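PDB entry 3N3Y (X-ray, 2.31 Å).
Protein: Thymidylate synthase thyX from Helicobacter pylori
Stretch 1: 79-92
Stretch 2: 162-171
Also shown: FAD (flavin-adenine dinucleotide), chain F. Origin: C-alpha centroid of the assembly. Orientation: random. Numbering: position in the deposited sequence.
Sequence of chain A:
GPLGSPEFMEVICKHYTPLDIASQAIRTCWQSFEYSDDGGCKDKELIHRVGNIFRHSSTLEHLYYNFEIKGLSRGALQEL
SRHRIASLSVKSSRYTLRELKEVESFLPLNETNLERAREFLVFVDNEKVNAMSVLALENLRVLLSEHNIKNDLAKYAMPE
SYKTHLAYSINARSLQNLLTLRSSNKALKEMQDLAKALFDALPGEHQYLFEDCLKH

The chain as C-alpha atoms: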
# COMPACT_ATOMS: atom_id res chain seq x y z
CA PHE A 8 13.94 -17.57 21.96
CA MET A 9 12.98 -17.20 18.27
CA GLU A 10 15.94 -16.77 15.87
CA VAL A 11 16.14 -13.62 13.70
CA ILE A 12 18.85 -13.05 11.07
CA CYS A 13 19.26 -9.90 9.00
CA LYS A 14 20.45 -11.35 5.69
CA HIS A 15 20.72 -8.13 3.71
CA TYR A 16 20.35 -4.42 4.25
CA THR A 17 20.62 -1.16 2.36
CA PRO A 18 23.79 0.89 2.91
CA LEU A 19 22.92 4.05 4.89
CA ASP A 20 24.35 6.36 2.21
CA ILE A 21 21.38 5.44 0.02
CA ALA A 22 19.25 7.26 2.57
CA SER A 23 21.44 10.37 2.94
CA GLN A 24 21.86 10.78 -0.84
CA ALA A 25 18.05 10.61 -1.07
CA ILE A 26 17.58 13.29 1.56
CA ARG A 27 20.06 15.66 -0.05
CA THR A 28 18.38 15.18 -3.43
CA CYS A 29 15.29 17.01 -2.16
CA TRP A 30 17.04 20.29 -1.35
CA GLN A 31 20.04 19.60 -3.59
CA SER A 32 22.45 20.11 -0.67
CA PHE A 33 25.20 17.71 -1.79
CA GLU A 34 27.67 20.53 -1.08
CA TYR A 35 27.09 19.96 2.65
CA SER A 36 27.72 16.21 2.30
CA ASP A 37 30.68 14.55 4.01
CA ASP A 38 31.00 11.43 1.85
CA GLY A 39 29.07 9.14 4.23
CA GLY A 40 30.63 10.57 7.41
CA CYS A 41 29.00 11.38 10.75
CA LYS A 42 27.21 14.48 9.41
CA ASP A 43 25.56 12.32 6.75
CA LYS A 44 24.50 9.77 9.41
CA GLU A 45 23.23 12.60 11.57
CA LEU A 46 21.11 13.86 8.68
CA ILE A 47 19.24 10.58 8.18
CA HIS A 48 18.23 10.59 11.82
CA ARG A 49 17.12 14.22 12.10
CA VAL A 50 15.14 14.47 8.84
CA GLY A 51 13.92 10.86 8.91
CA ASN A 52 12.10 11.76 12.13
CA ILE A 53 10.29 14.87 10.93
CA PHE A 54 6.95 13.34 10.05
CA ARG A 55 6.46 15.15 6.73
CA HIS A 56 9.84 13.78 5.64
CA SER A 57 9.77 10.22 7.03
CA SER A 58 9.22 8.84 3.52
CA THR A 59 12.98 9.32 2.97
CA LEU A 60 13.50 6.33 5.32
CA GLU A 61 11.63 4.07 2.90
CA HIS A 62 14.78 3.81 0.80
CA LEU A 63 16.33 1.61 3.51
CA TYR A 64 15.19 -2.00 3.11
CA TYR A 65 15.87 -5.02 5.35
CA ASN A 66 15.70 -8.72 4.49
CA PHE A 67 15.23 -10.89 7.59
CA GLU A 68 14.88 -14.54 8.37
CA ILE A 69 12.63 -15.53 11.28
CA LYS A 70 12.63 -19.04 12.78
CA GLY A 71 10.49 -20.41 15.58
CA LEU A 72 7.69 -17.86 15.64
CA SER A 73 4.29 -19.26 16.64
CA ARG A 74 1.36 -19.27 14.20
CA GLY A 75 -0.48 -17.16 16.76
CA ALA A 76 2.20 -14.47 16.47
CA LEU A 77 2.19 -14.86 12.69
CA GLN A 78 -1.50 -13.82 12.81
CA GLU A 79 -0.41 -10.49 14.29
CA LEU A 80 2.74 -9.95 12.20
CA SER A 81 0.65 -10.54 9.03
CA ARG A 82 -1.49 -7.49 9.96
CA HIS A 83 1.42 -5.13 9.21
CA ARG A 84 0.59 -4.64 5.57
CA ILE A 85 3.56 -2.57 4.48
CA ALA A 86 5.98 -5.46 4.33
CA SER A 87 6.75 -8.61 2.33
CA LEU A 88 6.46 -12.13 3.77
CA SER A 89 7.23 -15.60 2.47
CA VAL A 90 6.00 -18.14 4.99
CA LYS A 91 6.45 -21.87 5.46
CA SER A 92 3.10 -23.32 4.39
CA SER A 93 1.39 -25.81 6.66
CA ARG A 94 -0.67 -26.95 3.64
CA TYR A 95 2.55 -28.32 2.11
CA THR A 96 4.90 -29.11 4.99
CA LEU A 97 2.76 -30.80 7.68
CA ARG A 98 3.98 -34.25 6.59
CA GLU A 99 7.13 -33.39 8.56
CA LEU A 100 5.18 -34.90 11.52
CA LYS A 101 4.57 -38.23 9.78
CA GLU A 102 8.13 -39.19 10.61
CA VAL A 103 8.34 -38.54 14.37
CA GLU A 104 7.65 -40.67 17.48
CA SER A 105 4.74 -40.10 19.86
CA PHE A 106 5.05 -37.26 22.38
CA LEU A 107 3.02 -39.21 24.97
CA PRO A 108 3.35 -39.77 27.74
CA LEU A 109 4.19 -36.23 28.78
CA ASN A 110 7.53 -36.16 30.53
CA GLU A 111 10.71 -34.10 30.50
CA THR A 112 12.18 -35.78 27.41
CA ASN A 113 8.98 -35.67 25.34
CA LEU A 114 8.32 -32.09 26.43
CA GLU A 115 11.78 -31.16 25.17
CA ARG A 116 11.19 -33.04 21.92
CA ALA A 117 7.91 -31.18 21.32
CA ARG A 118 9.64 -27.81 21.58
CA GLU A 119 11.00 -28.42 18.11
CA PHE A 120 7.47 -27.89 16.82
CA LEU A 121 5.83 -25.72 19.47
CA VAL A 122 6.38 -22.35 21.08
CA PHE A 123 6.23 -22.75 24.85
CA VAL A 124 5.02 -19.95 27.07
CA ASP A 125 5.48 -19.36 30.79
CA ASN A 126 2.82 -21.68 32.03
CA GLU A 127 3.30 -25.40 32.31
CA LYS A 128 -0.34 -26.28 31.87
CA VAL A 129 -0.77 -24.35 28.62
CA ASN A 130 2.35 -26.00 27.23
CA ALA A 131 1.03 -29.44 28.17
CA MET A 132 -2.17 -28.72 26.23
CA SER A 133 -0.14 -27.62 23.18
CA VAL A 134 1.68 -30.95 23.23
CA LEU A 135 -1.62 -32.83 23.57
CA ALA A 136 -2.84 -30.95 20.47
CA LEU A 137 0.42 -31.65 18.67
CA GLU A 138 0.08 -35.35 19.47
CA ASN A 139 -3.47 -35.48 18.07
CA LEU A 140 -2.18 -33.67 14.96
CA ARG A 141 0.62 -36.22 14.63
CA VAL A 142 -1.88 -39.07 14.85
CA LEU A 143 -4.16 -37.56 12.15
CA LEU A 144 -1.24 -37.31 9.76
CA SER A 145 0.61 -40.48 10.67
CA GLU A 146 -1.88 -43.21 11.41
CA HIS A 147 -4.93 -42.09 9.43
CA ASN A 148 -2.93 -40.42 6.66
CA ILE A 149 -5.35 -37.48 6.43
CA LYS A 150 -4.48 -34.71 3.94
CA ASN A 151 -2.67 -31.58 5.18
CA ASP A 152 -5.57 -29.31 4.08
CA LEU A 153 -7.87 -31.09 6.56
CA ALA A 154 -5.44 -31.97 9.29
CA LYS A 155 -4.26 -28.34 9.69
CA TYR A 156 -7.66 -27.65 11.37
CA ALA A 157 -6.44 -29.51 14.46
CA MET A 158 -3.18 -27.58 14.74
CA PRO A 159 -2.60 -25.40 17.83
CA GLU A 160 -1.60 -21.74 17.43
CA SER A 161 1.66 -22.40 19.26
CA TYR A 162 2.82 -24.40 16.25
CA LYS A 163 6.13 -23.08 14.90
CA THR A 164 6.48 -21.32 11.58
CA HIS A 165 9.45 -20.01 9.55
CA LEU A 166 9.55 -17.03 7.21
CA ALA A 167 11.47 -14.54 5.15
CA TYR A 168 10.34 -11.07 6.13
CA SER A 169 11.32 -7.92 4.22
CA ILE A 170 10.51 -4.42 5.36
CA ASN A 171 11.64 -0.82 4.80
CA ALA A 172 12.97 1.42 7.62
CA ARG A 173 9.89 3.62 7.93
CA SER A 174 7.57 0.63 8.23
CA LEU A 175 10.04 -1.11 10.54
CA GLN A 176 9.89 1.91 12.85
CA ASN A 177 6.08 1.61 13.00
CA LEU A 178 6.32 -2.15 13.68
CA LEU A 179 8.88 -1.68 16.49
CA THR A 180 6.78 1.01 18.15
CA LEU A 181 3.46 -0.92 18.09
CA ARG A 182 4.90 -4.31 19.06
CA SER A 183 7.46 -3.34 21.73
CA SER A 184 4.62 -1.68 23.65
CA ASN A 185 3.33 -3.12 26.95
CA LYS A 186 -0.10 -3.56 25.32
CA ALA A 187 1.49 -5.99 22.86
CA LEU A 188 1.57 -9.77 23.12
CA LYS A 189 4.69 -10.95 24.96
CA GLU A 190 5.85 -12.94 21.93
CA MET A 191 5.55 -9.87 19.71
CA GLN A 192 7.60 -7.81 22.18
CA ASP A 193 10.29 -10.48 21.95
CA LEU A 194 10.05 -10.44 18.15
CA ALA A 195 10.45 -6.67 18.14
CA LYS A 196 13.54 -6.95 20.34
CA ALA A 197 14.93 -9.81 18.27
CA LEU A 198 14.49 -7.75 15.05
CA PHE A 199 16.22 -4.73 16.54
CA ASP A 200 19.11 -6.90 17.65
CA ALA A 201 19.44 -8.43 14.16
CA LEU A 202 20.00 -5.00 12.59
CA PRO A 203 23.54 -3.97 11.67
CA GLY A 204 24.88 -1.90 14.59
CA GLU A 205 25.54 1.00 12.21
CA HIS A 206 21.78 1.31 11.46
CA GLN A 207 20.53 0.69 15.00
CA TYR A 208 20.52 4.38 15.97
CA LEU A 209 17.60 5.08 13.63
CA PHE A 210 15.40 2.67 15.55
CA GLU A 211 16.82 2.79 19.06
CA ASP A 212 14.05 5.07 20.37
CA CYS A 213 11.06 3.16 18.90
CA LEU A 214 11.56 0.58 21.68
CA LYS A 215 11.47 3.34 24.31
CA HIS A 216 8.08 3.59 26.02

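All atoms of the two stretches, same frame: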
# COMPACT_ATOMS: atom_id res chain seq x y z
N GLU A 79 -0.60 -11.91 14.01
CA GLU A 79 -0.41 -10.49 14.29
C GLU A 79 0.62 -9.83 13.38
O GLU A 79 0.43 -8.70 12.93
CB GLU A 79 -0.03 -10.30 15.76
CG GLU A 79 -1.03 -10.92 16.73
CD GLU A 79 -0.73 -10.58 18.19
OE1 GLU A 79 0.26 -9.86 18.43
OE2 GLU A 79 -1.49 -11.04 19.08
N LEU A 80 1.72 -10.51 13.10
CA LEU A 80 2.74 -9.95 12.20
C LEU A 80 2.15 -9.71 10.80
O LEU A 80 2.38 -8.66 10.21
CB LEU A 80 3.95 -10.87 12.13
CG LEU A 80 5.15 -10.41 11.30
CD1 LEU A 80 5.70 -9.11 11.86
CD2 LEU A 80 6.22 -11.50 11.29
N SER A 81 1.38 -10.67 10.30
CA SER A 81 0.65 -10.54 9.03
C SER A 81 -0.20 -9.27 8.88
O SER A 81 -0.43 -8.83 7.76
CB SER A 81 -0.26 -11.75 8.82
OG SER A 81 0.53 -12.87 8.47
N ARG A 82 -0.65 -8.70 10.00
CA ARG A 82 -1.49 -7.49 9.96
C ARG A 82 -0.72 -6.20 9.64
O ARG A 82 -1.32 -5.16 9.32
CB ARG A 82 -2.30 -7.32 11.26
CG ARG A 82 -3.30 -8.45 11.51
CD ARG A 82 -4.42 -8.42 10.47
NE ARG A 82 -5.15 -7.16 10.53
CZ ARG A 82 -6.14 -6.91 11.39
NH1 ARG A 82 -6.53 -7.84 12.23
NH2 ARG A 82 -6.74 -5.73 11.40
N HIS A 83 0.61 -6.25 9.72
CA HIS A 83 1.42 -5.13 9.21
C HIS A 83 1.57 -5.26 7.70
O HIS A 83 2.34 -6.07 7.20
CB HIS A 83 2.76 -5.06 9.93
CG HIS A 83 2.63 -4.66 11.36
ND1 HIS A 83 2.78 -3.35 11.78
CD2 HIS A 83 2.32 -5.38 12.46
CE1 HIS A 83 2.59 -3.29 13.09
NE2 HIS A 83 2.30 -4.51 13.52
N ARG A 84 0.79 -4.45 6.99
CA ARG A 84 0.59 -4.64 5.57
C ARG A 84 1.74 -4.11 4.72
O ARG A 84 1.96 -4.57 3.59
CB ARG A 84 -0.74 -4.00 5.16
CG ARG A 84 -1.94 -4.71 5.76
CD ARG A 84 -3.16 -3.86 5.71
NE ARG A 84 -3.04 -2.72 6.61
CZ ARG A 84 -4.01 -1.84 6.80
NH1 ARG A 84 -5.15 -1.98 6.15
NH2 ARG A 84 -3.84 -0.83 7.64
N ILE A 85 2.47 -3.14 5.25
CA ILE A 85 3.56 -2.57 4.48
C ILE A 85 4.84 -3.32 4.72
O ILE A 85 5.76 -2.83 5.37
CB ILE A 85 3.70 -1.08 4.72
CG1 ILE A 85 2.31 -0.43 4.62
CG2 ILE A 85 4.66 -0.48 3.68
CD1 ILE A 85 2.36 1.07 4.62
N ALA A 86 4.86 -4.55 4.19
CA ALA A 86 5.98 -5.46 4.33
C ALA A 86 5.76 -6.63 3.38
O ALA A 86 4.69 -6.79 2.83
CB ALA A 86 6.10 -5.95 5.77
N SER A 87 6.80 -7.44 3.19
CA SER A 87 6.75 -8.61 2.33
C SER A 87 7.09 -9.85 3.15
O SER A 87 8.06 -9.85 3.90
CB SER A 87 7.75 -8.47 1.18
OG SER A 87 7.51 -7.29 0.47
N LEU A 88 6.27 -10.89 3.02
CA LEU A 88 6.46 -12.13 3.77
C LEU A 88 6.45 -13.31 2.82
O LEU A 88 5.63 -13.36 1.91
CB LEU A 88 5.30 -12.36 4.74
CG LEU A 88 5.01 -11.32 5.79
CD1 LEU A 88 4.26 -10.15 5.18
CD2 LEU A 88 4.22 -11.95 6.91
N SER A 89 7.36 -14.26 3.05
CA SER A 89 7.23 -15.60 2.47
C SER A 89 7.30 -16.62 3.61
O SER A 89 8.31 -16.74 4.30
CB SER A 89 8.32 -15.88 1.43
OG SER A 89 8.33 -14.89 0.41
N VAL A 90 6.22 -17.35 3.79
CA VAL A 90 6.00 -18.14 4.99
C VAL A 90 5.88 -19.61 4.67
O VAL A 90 5.14 -20.00 3.76
CB VAL A 90 4.71 -17.68 5.71
CG1 VAL A 90 4.51 -18.44 7.01
CG2 VAL A 90 4.75 -16.18 5.97
N LYS A 91 6.62 -20.42 5.42
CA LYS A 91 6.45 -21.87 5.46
C LYS A 91 4.97 -22.23 5.51
O LYS A 91 4.26 -21.85 6.44
CB LYS A 91 7.15 -22.45 6.70
CG LYS A 91 6.92 -23.95 6.91
CD LYS A 91 7.68 -24.52 8.10
CE LYS A 91 7.14 -25.92 8.45
NZ LYS A 91 7.68 -26.43 9.74
N SER A 92 4.51 -22.99 4.53
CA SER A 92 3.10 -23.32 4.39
C SER A 92 2.76 -24.64 5.06
O SER A 92 3.29 -25.69 4.71
CB SER A 92 2.73 -23.38 2.90
OG SER A 92 1.40 -23.80 2.72
N TYR A 162 2.02 -23.70 17.24
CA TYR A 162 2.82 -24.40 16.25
C TYR A 162 3.83 -23.46 15.59
O TYR A 162 3.49 -22.34 15.19
CB TYR A 162 1.93 -25.02 15.19
CG TYR A 162 2.63 -26.11 14.43
CD1 TYR A 162 3.33 -25.85 13.27
CD2 TYR A 162 2.60 -27.42 14.91
CE1 TYR A 162 3.98 -26.87 12.58
CE2 TYR A 162 3.25 -28.44 14.23
CZ TYR A 162 3.93 -28.17 13.08
OH TYR A 162 4.56 -29.20 12.42
N LYS A 163 5.07 -23.91 15.46
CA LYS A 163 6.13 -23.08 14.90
C LYS A 163 6.06 -22.86 13.39
O LYS A 163 5.75 -23.76 12.62
CB LYS A 163 7.51 -23.60 15.29
CG LYS A 163 7.95 -23.17 16.68
CD LYS A 163 9.27 -23.80 17.00
CE LYS A 163 9.68 -23.50 18.42
NZ LYS A 163 11.03 -24.08 18.66
N THR A 164 6.36 -21.64 12.99
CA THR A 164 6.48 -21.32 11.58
C THR A 164 7.87 -20.72 11.30
O THR A 164 8.64 -20.45 12.23
CB THR A 164 5.35 -20.35 11.14
OG1 THR A 164 5.34 -20.23 9.71
CG2 THR A 164 5.54 -18.98 11.76
N HIS A 165 8.16 -20.50 10.03
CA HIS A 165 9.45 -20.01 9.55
C HIS A 165 9.15 -19.09 8.37
O HIS A 165 8.28 -19.40 7.54
CB HIS A 165 10.30 -21.22 9.12
CG HIS A 165 11.63 -20.88 8.52
ND1 HIS A 165 12.26 -21.72 7.63
CD2 HIS A 165 12.45 -19.82 8.69
CE1 HIS A 165 13.42 -21.19 7.27
NE2 HIS A 165 13.55 -20.04 7.90
N LEU A 166 9.81 -17.95 8.30
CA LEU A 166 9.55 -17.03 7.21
C LEU A 166 10.71 -16.13 6.83
O LEU A 166 11.60 -15.86 7.63
CB LEU A 166 8.34 -16.14 7.53
CG LEU A 166 8.47 -15.29 8.79
CD1 LEU A 166 7.68 -14.02 8.67
CD2 LEU A 166 8.04 -16.09 10.02
N ALA A 167 10.69 -15.69 5.58
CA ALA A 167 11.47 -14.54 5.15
C ALA A 167 10.56 -13.32 5.27
O ALA A 167 9.40 -13.32 4.83
CB ALA A 167 11.96 -14.73 3.73
N TYR A 168 11.08 -12.28 5.90
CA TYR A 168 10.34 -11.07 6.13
C TYR A 168 11.16 -9.89 5.63
O TYR A 168 12.28 -9.69 6.07
CB TYR A 168 10.09 -10.93 7.64
CG TYR A 168 9.13 -9.83 8.04
CD1 TYR A 168 7.78 -9.89 7.68
CD2 TYR A 168 9.55 -8.75 8.82
CE1 TYR A 168 6.90 -8.90 8.05
CE2 TYR A 168 8.66 -7.77 9.21
CZ TYR A 168 7.34 -7.85 8.81
OH TYR A 168 6.45 -6.88 9.17
N SER A 169 10.62 -9.11 4.70
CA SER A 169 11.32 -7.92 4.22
C SER A 169 10.51 -6.67 4.49
O SER A 169 9.30 -6.65 4.29
CB SER A 169 11.64 -8.03 2.73
OG SER A 169 12.49 -9.13 2.51
N ILE A 170 11.19 -5.62 4.92
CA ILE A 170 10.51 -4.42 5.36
C ILE A 170 11.43 -3.20 5.22
O ILE A 170 12.66 -3.30 5.41
CB ILE A 170 10.00 -4.62 6.82
CG1 ILE A 170 9.17 -3.43 7.30
CG2 ILE A 170 11.16 -4.93 7.77
CD1 ILE A 170 8.55 -3.66 8.66
N ASN A 171 10.86 -2.05 4.87
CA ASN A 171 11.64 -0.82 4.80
C ASN A 171 11.75 -0.13 6.17
O ASN A 171 11.01 -0.48 7.09
CB ASN A 171 11.15 0.11 3.68
CG ASN A 171 9.87 0.86 4.03
OD1 ASN A 171 9.67 1.34 5.14
ND2 ASN A 171 9.00 0.99 3.04
PA FAD F . 0.58 -1.39 8.38
O1A FAD F . 1.91 -1.98 7.99
O2A FAD F . -0.63 -2.21 8.01
O5B FAD F . 0.49 0.10 7.79
C5B FAD F . 1.60 0.98 7.89
C4B FAD F . 1.01 2.37 7.78
O4B FAD F . 0.42 2.50 6.49
C3B FAD F . -0.13 2.54 8.77
O3B FAD F . 0.31 3.04 10.01
C2B FAD F . -1.08 3.48 8.05
O2B FAD F . -0.61 4.79 8.24
C1B FAD F . -0.82 3.17 6.59
N9A FAD F . -1.82 2.31 5.95
C8A FAD F . -1.60 1.04 5.51
N7A FAD F . -2.75 0.61 4.94
C5A FAD F . -3.67 1.59 5.00
C6A FAD F . -5.00 1.66 4.58
N6A FAD F . -5.52 0.69 3.81
N1A FAD F . -5.69 2.82 4.81
C2A FAD F . -5.10 3.89 5.44
N3A FAD F . -3.79 3.82 5.85
C4A FAD F . -3.10 2.67 5.64
N1 FAD F . -6.56 -5.70 14.83
C2 FAD F . -7.86 -6.18 14.91
O2 FAD F . -8.51 -6.43 13.90
N3 FAD F . -8.45 -6.39 16.14
C4 FAD F . -7.73 -6.12 17.29
O4 FAD F . -8.27 -6.31 18.38
C4X FAD F . -6.42 -5.64 17.21
N5 FAD F . -5.72 -5.36 18.35
C5X FAD F . -4.42 -4.91 18.29
C6 FAD F . -3.74 -4.66 19.48
C7 FAD F . -2.43 -4.19 19.44
C7M FAD F . -1.70 -3.92 20.73
C8 FAD F . -1.81 -3.98 18.21
C8M FAD F . -0.40 -3.47 18.19
C9 FAD F . -2.50 -4.22 17.02
C9A FAD F . -3.81 -4.70 17.05
N10 FAD F . -4.53 -4.96 15.88
C10 FAD F . -5.83 -5.43 15.97
C1' FAD F . -3.91 -4.76 14.52
C2' FAD F . -4.02 -3.32 14.03
O2' FAD F . -5.36 -2.99 13.79
C3' FAD F . -3.20 -3.09 12.75
O3' FAD F . -3.74 -3.76 11.63
C4' FAD F . -1.74 -3.54 12.90
O4' FAD F . -1.24 -3.07 14.13
C5' FAD F . -0.89 -2.97 11.76
O5' FAD F . -0.85 -1.57 11.95
P FAD F . -0.64 -0.50 10.75
O1P FAD F . -0.25 0.83 11.33
O2P FAD F . -1.87 -0.41 9.89
O3P FAD F . 0.63 -1.09 9.96
O HOH W 1 4.05 -7.82 8.40
O HOH W 2 8.12 -2.15 3.99
O HOH W 3 3.49 -21.91 8.92

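Antiparallel strands distribute their work by alternation: backbone groups bond within the plane of the sheet, while successive side chains project to opposite faces. The two stretches of this flavin-dependent thymidylate synthase illustrate the rule. Strand 87-90 runs against strand 163-171 at 156°, their axes approaching to 4.6 Å. Ser87 and Ser169 exchange two hydrogen bonds, Ser87 N to Ser169 O and Ser169 N to Ser87 O, each 2.8 Å and nearly straight. Two residues on, Ser89 N donates to Ala167 O and Ala167 N to Ser89 O, both at 2.9 Å; Lys91 N extends the ladder to His165 O, also at 2.9 Å.

The small side chains of Ser87, Ser89, Ala167 and Ser169 share one face. The other carries Leu88, Val90, Leu166 and Tyr168, and here apolar packing dominates. Leu88 CG meets the edge of the Tyr168 ring, 3.6 Å from Tyr168 CD1, whereas Leu80, reaching in from the preceding helix, lays its CD2 over a ring face. Val90 CG2 lies 3.9 Å from Leu166 CB.

The phenol's polar end is also satisfied: Tyr168 OH donates to a water (2.7 Å) that in turn donates to Leu80 O (2.6 Å) and His83 O (2.7 Å), tying the strand to the turn spanning Leu80 to His83. Beyond it, Arg84 N and NE both bond FAD O2A at 2.8 Å.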